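Local structure of Phosphoglucosamine/phosphogalactosamine mutase (Sulfolobus tokodaii, 2F7L) at residues Lys25-Lys36 / Glu123-Asn134. The protein interconverts the 6-phosphates and 1-phosphates of glucosamine and galactosamine, a magnesium-dependent step toward UDP-N-acetylglucosamine and UDP-N-acetylgalactosamine. Numbering follows the deposited sequence.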
ATOM      1  N   LYS A  25      -5.834 -23.275 -11.043  1.00 23.38           N
ATOM      2  CA  LYS A  25      -6.681 -22.792 -12.134  1.00 24.96           C
ATOM      3  C   LYS A  25      -6.410 -21.323 -12.449  1.00 24.80           C
ATOM      4  O   LYS A  25      -6.294 -20.927 -13.627  1.00 23.58           O
ATOM      5  CB  LYS A  25      -8.156 -22.989 -11.774  1.00 26.65           C
ATOM      6  CG  LYS A  25      -9.125 -23.020 -12.952  1.00 26.16           C
ATOM      7  CD  LYS A  25     -10.351 -23.800 -12.540  1.00 28.11           C
ATOM      8  CE  LYS A  25     -11.624 -23.061 -12.884  1.00 30.93           C
ATOM      9  NZ  LYS A  25     -12.852 -23.847 -12.568  1.00 33.24           N
ATOM     10  N   LEU A  26      -6.309 -20.531 -11.383  1.00 24.50           N
ATOM     11  CA  LEU A  26      -6.037 -19.110 -11.488  1.00 25.58           C
ATOM     12  C   LEU A  26      -4.716 -18.871 -12.243  1.00 26.74           C
ATOM     13  O   LEU A  26      -4.556 -17.850 -12.901  1.00 27.51           O
ATOM     14  CB  LEU A  26      -5.985 -18.515 -10.078  1.00 25.21           C
ATOM     15  CG  LEU A  26      -6.152 -17.007  -9.837  1.00 26.23           C
ATOM     16  CD1 LEU A  26      -4.838 -16.420  -9.400  1.00 26.31           C
ATOM     17  CD2 LEU A  26      -6.672 -16.303 -11.090  1.00 25.97           C
ATOM     18  N   SER A  27      -3.796 -19.837 -12.163  1.00 27.13           N
ATOM     19  CA  SER A  27      -2.482 -19.793 -12.814  1.00 27.53           C
ATOM     20  C   SER A  27      -2.485 -20.085 -14.306  1.00 28.08           C
ATOM     21  O   SER A  27      -1.621 -19.599 -15.031  1.00 27.47           O
ATOM     22  CB  SER A  27      -1.543 -20.797 -12.161  1.00 27.84           C
ATOM     23  OG  SER A  27      -1.229 -20.385 -10.851  1.00 28.93           O
ATOM     24  N   LYS A  28      -3.416 -20.931 -14.749  1.00 28.31           N
ATOM     25  CA  LYS A  28      -3.534 -21.265 -16.164  1.00 27.70           C
ATOM     26  C   LYS A  28      -4.163 -20.027 -16.807  1.00 27.74           C
ATOM     27  O   LYS A  28      -3.860 -19.667 -17.953  1.00 28.51           O
ATOM     28  CB  LYS A  28      -4.494 -22.439 -16.388  1.00 27.37           C
ATOM     29  CG  LYS A  28      -4.422 -23.588 -15.415  1.00 27.33           C
ATOM     30  CD  LYS A  28      -3.562 -24.705 -15.933  1.00 25.79           C
ATOM     31  CE  LYS A  28      -4.240 -26.039 -15.722  1.00 24.58           C
ATOM     32  NZ  LYS A  28      -5.329 -26.300 -16.692  1.00 23.76           N
ATOM     33  N   ALA A  29      -5.065 -19.399 -16.058  1.00 26.61           N
ATOM     34  CA  ALA A  29      -5.752 -18.207 -16.532  1.00 25.48           C
ATOM     35  C   ALA A  29      -4.757 -17.065 -16.671  1.00 23.83           C
ATOM     36  O   ALA A  29      -4.693 -16.429 -17.716  1.00 23.40           O
ATOM     37  CB  ALA A  29      -6.877 -17.824 -15.562  1.00 26.20           C
ATOM     38  N   ILE A  30      -3.972 -16.822 -15.621  1.00 21.57           N
ATOM     39  CA  ILE A  30      -2.984 -15.752 -15.645  1.00 19.66           C
ATOM     40  C   ILE A  30      -1.989 -16.016 -16.756  1.00 19.65           C
ATOM     41  O   ILE A  30      -1.619 -15.108 -17.498  1.00 19.68           O
ATOM     42  CB  ILE A  30      -2.228 -15.636 -14.301  1.00 18.58           C
ATOM     43  CG1 ILE A  30      -3.185 -15.137 -13.209  1.00 19.28           C
ATOM     44  CG2 ILE A  30      -1.058 -14.659 -14.435  1.00 17.19           C
ATOM     45  CD1 ILE A  30      -2.668 -15.329 -11.775  1.00 18.78           C
ATOM     46  N   GLY A  31      -1.577 -17.270 -16.884  1.00 19.13           N
ATOM     47  CA  GLY A  31      -0.629 -17.622 -17.910  1.00 20.13           C
ATOM     48  C   GLY A  31      -1.220 -17.471 -19.298  1.00 21.66           C
ATOM     49  O   GLY A  31      -0.555 -16.985 -20.230  1.00 22.77           O
ATOM     50  N   THR A  32      -2.468 -17.892 -19.453  1.00 20.63           N
ATOM     51  CA  THR A  32      -3.094 -17.775 -20.742  1.00 20.82           C
ATOM     52  C   THR A  32      -3.219 -16.290 -21.080  1.00 22.29           C
ATOM     53  O   THR A  32      -3.060 -15.889 -22.232  1.00 22.94           O
ATOM     54  CB  THR A  32      -4.472 -18.430 -20.740  1.00 20.44           C
ATOM     55  OG1 THR A  32      -4.324 -19.847 -20.574  1.00 19.27           O
ATOM     56  CG2 THR A  32      -5.183 -18.137 -22.027  1.00 18.62           C
ATOM     57  N   PHE A  33      -3.487 -15.478 -20.065  1.00 22.56           N
ATOM     58  CA  PHE A  33      -3.630 -14.039 -20.222  1.00 23.09           C
ATOM     59  C   PHE A  33      -2.358 -13.338 -20.724  1.00 24.04           C
ATOM     60  O   PHE A  33      -2.415 -12.416 -21.536  1.00 23.39           O
ATOM     61  CB  PHE A  33      -4.031 -13.447 -18.884  1.00 23.43           C
ATOM     62  CG  PHE A  33      -3.900 -11.963 -18.819  1.00 24.40           C
ATOM     63  CD1 PHE A  33      -4.849 -11.142 -19.417  1.00 23.73           C
ATOM     64  CD2 PHE A  33      -2.833 -11.377 -18.128  1.00 25.42           C
ATOM     65  CE1 PHE A  33      -4.750  -9.759 -19.329  1.00 24.45           C
ATOM     66  CE2 PHE A  33      -2.722  -9.981 -18.034  1.00 25.76           C
ATOM     67  CZ  PHE A  33      -3.683  -9.175 -18.636  1.00 24.93           C
ATOM     68  N   PHE A  34      -1.208 -13.763 -20.210  1.00 25.21           N
ATOM     69  CA  PHE A  34       0.069 -13.177 -20.611  1.00 25.50           C
ATOM     70  C   PHE A  34       0.532 -13.746 -21.956  1.00 25.68           C
ATOM     71  O   PHE A  34       1.303 -13.112 -22.661  1.00 26.59           O
ATOM     72  CB  PHE A  34       1.149 -13.447 -19.553  1.00 24.14           C
ATOM     73  CG  PHE A  34       1.095 -12.537 -18.360  1.00 22.70           C
ATOM     74  CD1 PHE A  34       1.325 -11.177 -18.494  1.00 21.18           C
ATOM     75  CD2 PHE A  34       0.883 -13.060 -17.076  1.00 23.67           C
ATOM     76  CE1 PHE A  34       1.357 -10.333 -17.373  1.00 21.85           C
ATOM     77  CE2 PHE A  34       0.908 -12.230 -15.935  1.00 23.20           C
ATOM     78  CZ  PHE A  34       1.150 -10.855 -16.089  1.00 22.49           C
ATOM     79  N   GLY A  35       0.083 -14.943 -22.302  1.00 25.49           N
ATOM     80  CA  GLY A  35       0.484 -15.517 -23.569  1.00 26.73           C
ATOM     81  C   GLY A  35       1.646 -16.488 -23.506  1.00 28.33           C
ATOM     82  O   GLY A  35       2.400 -16.523 -22.525  1.00 29.21           O
ATOM     83  N   LYS A  36       1.791 -17.289 -24.557  1.00 29.04           N
ATOM     84  CA  LYS A  36       2.866 -18.278 -24.627  1.00 29.97           C
ATOM     85  C   LYS A  36       4.204 -17.576 -24.780  1.00 30.46           C
ATOM     86  O   LYS A  36       4.284 -16.550 -25.444  1.00 31.39           O
ATOM     87  CB  LYS A  36       2.646 -19.221 -25.811  1.00 29.91           C
ATOM     88  CG  LYS A  36       1.362 -20.012 -25.755  1.00 31.17           C
ATOM     89  CD  LYS A  36       1.151 -20.766 -27.052  1.00 32.61           C
ATOM     90  CE  LYS A  36      -0.083 -21.657 -26.991  1.00 34.17           C
ATOM     91  NZ  LYS A  36      -0.059 -22.733 -28.043  1.00 35.02           N
ATOM     92  N   GLU A 123     -10.614 -10.115 -17.667  1.00 36.79           N
ATOM     93  CA  GLU A 123     -10.188 -11.033 -18.711  1.00 36.44           C
ATOM     94  C   GLU A 123      -9.755 -12.350 -18.061  1.00 35.11           C
ATOM     95  O   GLU A 123     -10.172 -13.428 -18.463  1.00 34.76           O
ATOM     96  CB  GLU A 123      -9.045 -10.423 -19.517  1.00 37.50           C
ATOM     97  CG  GLU A 123      -9.480  -9.266 -20.391  1.00 40.38           C
ATOM     98  CD  GLU A 123      -8.318  -8.556 -21.076  1.00 41.71           C
ATOM     99  OE1 GLU A 123      -7.264  -9.194 -21.302  1.00 43.01           O
ATOM    100  OE2 GLU A 123      -8.468  -7.359 -21.403  1.00 42.94           O
ATOM    101  N   ILE A 124      -8.929 -12.244 -17.035  1.00 34.08           N
ATOM    102  CA  ILE A 124      -8.451 -13.414 -16.322  1.00 32.89           C
ATOM    103  C   ILE A 124      -9.628 -14.172 -15.718  1.00 32.03           C
ATOM    104  O   ILE A 124      -9.701 -15.396 -15.805  1.00 29.93           O
ATOM    105  CB  ILE A 124      -7.455 -12.992 -15.202  1.00 32.47           C
ATOM    106  CG1 ILE A 124      -6.139 -12.534 -15.839  1.00 31.24           C
ATOM    107  CG2 ILE A 124      -7.270 -14.133 -14.199  1.00 31.86           C
ATOM    108  CD1 ILE A 124      -5.143 -11.950 -14.866  1.00 30.20           C
ATOM    109  N   GLU A 125     -10.540 -13.424 -15.101  1.00 32.59           N
ATOM    110  CA  GLU A 125     -11.727 -13.993 -14.480  1.00 33.25           C
ATOM    111  C   GLU A 125     -12.541 -14.792 -15.517  1.00 32.60           C
ATOM    112  O   GLU A 125     -12.982 -15.906 -15.236  1.00 32.13           O
ATOM    113  CB  GLU A 125     -12.559 -12.867 -13.882  1.00 34.80           C
ATOM    114  CG  GLU A 125     -13.050 -13.090 -12.453  1.00 39.52           C
ATOM    115  CD  GLU A 125     -12.825 -11.854 -11.551  1.00 42.12           C
ATOM    116  OE1 GLU A 125     -12.994 -10.710 -12.047  1.00 42.66           O
ATOM    117  OE2 GLU A 125     -12.485 -12.024 -10.348  1.00 42.89           O
ATOM    118  N   ASP A 126     -12.720 -14.231 -16.716  1.00 32.17           N
ATOM    119  CA  ASP A 126     -13.463 -14.914 -17.774  1.00 32.09           C
ATOM    120  C   ASP A 126     -12.740 -16.203 -18.142  1.00 31.13           C
ATOM    121  O   ASP A 126     -13.355 -17.266 -18.195  1.00 31.18           O
ATOM    122  CB  ASP A 126     -13.585 -14.041 -19.031  1.00 34.39           C
ATOM    123  CG  ASP A 126     -14.363 -14.746 -20.155  1.00 37.12           C
ATOM    124  OD1 ASP A 126     -15.556 -15.049 -19.923  1.00 38.60           O
ATOM    125  OD2 ASP A 126     -13.795 -15.012 -21.251  1.00 37.01           O
ATOM    126  N   LEU A 127     -11.437 -16.094 -18.421  1.00 29.58           N
ATOM    127  CA  LEU A 127     -10.597 -17.244 -18.759  1.00 27.67           C
ATOM    128  C   LEU A 127     -10.743 -18.308 -17.695  1.00 27.46           C
ATOM    129  O   LEU A 127     -10.978 -19.474 -17.993  1.00 27.75           O
ATOM    130  CB  LEU A 127      -9.136 -16.824 -18.860  1.00 25.58           C
ATOM    131  CG  LEU A 127      -8.913 -15.883 -20.038  1.00 24.16           C
ATOM    132  CD1 LEU A 127      -7.507 -15.366 -20.054  1.00 22.32           C
ATOM    133  CD2 LEU A 127      -9.229 -16.633 -21.316  1.00 23.95           C
ATOM    134  N   PHE A 128     -10.616 -17.898 -16.446  1.00 27.85           N
ATOM    135  CA  PHE A 128     -10.759 -18.817 -15.336  1.00 28.87           C
ATOM    136  C   PHE A 128     -12.094 -19.559 -15.430  1.00 29.43           C
ATOM    137  O   PHE A 128     -12.108 -20.789 -15.472  1.00 30.31           O
ATOM    138  CB  PHE A 128     -10.655 -18.046 -14.018  1.00 29.35           C
ATOM    139  CG  PHE A 128     -10.827 -18.890 -12.789  1.00 29.32           C
ATOM    140  CD1 PHE A 128     -12.104 -19.201 -12.314  1.00 29.62           C
ATOM    141  CD2 PHE A 128      -9.710 -19.356 -12.090  1.00 29.07           C
ATOM    142  CE1 PHE A 128     -12.271 -19.962 -11.163  1.00 30.23           C
ATOM    143  CE2 PHE A 128      -9.851 -20.124 -10.927  1.00 29.34           C
ATOM    144  CZ  PHE A 128     -11.135 -20.429 -10.461  1.00 30.67           C
ATOM    145  N   PHE A 129     -13.209 -18.830 -15.499  1.00 29.19           N
ATOM    146  CA  PHE A 129     -14.529 -19.474 -15.572  1.00 29.11           C
ATOM    147  C   PHE A 129     -14.869 -20.249 -16.854  1.00 28.96           C
ATOM    148  O   PHE A 129     -15.487 -21.303 -16.790  1.00 28.49           O
ATOM    149  CB  PHE A 129     -15.623 -18.450 -15.268  1.00 29.86           C
ATOM    150  CG  PHE A 129     -15.573 -17.912 -13.851  1.00 30.92           C
ATOM    151  CD1 PHE A 129     -15.651 -18.779 -12.759  1.00 30.42           C
ATOM    152  CD2 PHE A 129     -15.399 -16.548 -13.610  1.00 31.12           C
ATOM    153  CE1 PHE A 129     -15.553 -18.300 -11.451  1.00 30.74           C
ATOM    154  CE2 PHE A 129     -15.297 -16.052 -12.292  1.00 32.11           C
ATOM    155  CZ  PHE A 129     -15.373 -16.928 -11.215  1.00 31.43           C
ATOM    156  N   THR A 130     -14.467 -19.744 -18.010  1.00 28.96           N
ATOM    157  CA  THR A 130     -14.735 -20.436 -19.265  1.00 29.54           C
ATOM    158  C   THR A 130     -13.655 -21.487 -19.512  1.00 29.56           C
ATOM    159  O   THR A 130     -13.746 -22.284 -20.443  1.00 27.17           O
ATOM    160  CB  THR A 130     -14.661 -19.485 -20.444  1.00 31.09           C
ATOM    161  OG1 THR A 130     -13.360 -18.870 -20.446  1.00 32.02           O
ATOM    162  CG2 THR A 130     -15.773 -18.423 -20.378  1.00 31.31           C
ATOM    163  N   GLU A 131     -12.614 -21.441 -18.689  1.00 30.40           N
ATOM    164  CA  GLU A 131     -11.483 -22.356 -18.796  1.00 31.72           C
ATOM    165  C   GLU A 131     -10.825 -22.385 -20.181  1.00 31.05           C
ATOM    166  O   GLU A 131     -10.406 -23.442 -20.641  1.00 30.92           O
ATOM    167  CB  GLU A 131     -11.899 -23.782 -18.377  1.00 32.24           C
ATOM    168  CG  GLU A 131     -12.822 -23.785 -17.173  1.00 35.45           C
ATOM    169  CD  GLU A 131     -12.762 -25.062 -16.339  1.00 36.78           C
ATOM    170  OE1 GLU A 131     -12.851 -26.157 -16.915  1.00 37.19           O
ATOM    171  OE2 GLU A 131     -12.648 -24.970 -15.094  1.00 37.64           O
ATOM    172  N   ARG A 132     -10.744 -21.238 -20.852  1.00 31.11           N
ATOM    173  CA  ARG A 132     -10.077 -21.178 -22.165  1.00 31.39           C
ATOM    174  C   ARG A 132      -8.578 -21.009 -21.866  1.00 31.26           C
ATOM    175  O   ARG A 132      -8.092 -19.899 -21.706  1.00 30.93           O
ATOM    176  CB  ARG A 132     -10.556 -19.979 -22.997  1.00 30.88           C
ATOM    177  CG  ARG A 132     -12.021 -19.973 -23.337  1.00 31.37           C
ATOM    178  CD  ARG A 132     -12.330 -18.962 -24.444  1.00 32.66           C
ATOM    179  NE  ARG A 132     -11.818 -17.615 -24.168  1.00 32.49           N
ATOM    180  CZ  ARG A 132     -12.293 -16.770 -23.250  1.00 30.79           C
ATOM    181  NH1 ARG A 132     -13.316 -17.091 -22.479  1.00 31.06           N
ATOM    182  NH2 ARG A 132     -11.721 -15.592 -23.096  1.00 30.22           N
ATOM    183  N   PHE A 133      -7.849 -22.110 -21.794  1.00 31.11           N
ATOM    184  CA  PHE A 133      -6.441 -22.037 -21.463  1.00 31.11           C
ATOM    185  C   PHE A 133      -5.456 -22.405 -22.561  1.00 31.64           C
ATOM    186  O   PHE A 133      -5.593 -23.433 -23.198  1.00 32.13           O
ATOM    187  CB  PHE A 133      -6.168 -22.935 -20.259  1.00 29.44           C
ATOM    188  CG  PHE A 133      -6.992 -22.610 -19.058  1.00 28.84           C
ATOM    189  CD1 PHE A 133      -7.198 -21.284 -18.671  1.00 28.72           C
ATOM    190  CD2 PHE A 133      -7.508 -23.632 -18.265  1.00 28.22           C
ATOM    191  CE1 PHE A 133      -7.900 -20.984 -17.510  1.00 28.03           C
ATOM    192  CE2 PHE A 133      -8.211 -23.350 -17.109  1.00 27.79           C
ATOM    193  CZ  PHE A 133      -8.408 -22.023 -16.725  1.00 28.32           C
ATOM    194  N   ASN A 134      -4.436 -21.586 -22.770  1.00 32.34           N
ATOM    195  CA  ASN A 134      -3.450 -21.943 -23.775  1.00 32.74           C
ATOM    196  C   ASN A 134      -2.664 -23.147 -23.311  1.00 32.08           C
ATOM    197  O   ASN A 134      -1.453 -23.052 -23.132  1.00 32.94           O
ATOM    198  CB  ASN A 134      -2.473 -20.806 -24.027  1.00 34.12           C
ATOM    199  CG  ASN A 134      -3.126 -19.651 -24.703  1.00 36.30           C
ATOM    200  OD1 ASN A 134      -4.114 -19.834 -25.422  1.00 36.48           O
ATOM    201  ND2 ASN A 134      -2.583 -18.447 -24.502  1.00 37.74           N
TER
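The hydroxyl of T32 works in both directions at once: OG1 accepts the N-H of N134, with OG1 and N 2.8 Å apart and a moderately bent 149° angle, and donates to K28 O. That carbonyl also takes the helical N-H of T32, one donor lying above the carbonyl plane and the other below it. Threonine suits the place through both its branches: the hydroxyl, beside the backbone N (chi1 -67°) and turned back along its own helix, serves the two polar partners, while the methyl CG2 rests against R132 O. At the other end of the contact, K25 NZ meets E131 OE2 in a salt bridge of 2.8 Å, nearly in line with the C-O bond. The lysine chain gets there across the F128 ring, its CE 3.7 Å from the centroid, so one long side chain serves both an aromatic face and a charge.

Between these polar ends F133 folds back over helix 25-34. K28 CB stands almost on the normal of its ring, 3.5 Å from the centroid, and CE1 reaches A29. With an alanine at F133, K28 CB and A29 would probably lose this aromatic cover, and the segment after helix 118-130 would be held less firmly.

Small A29 lets helix segments 25-34 and 123-130 approach to 8.4 Å between axes, with 125° between their directions. I124 enters as a knob among L26, A29, I30 and F33: CG2 touches L26 and A29, while CG1 lies over a face of the F33 ring. E123 OE1 comes to that ring's edge. L26 and I30 also pack on strand 103-109, placing the helix pair against the sheet of the alpha/beta/alpha domain I. Apolar interlocking thus joins the helices, while the F133 ring, one hydrogen bond and one salt bridge together hold the segment after helix 118-130.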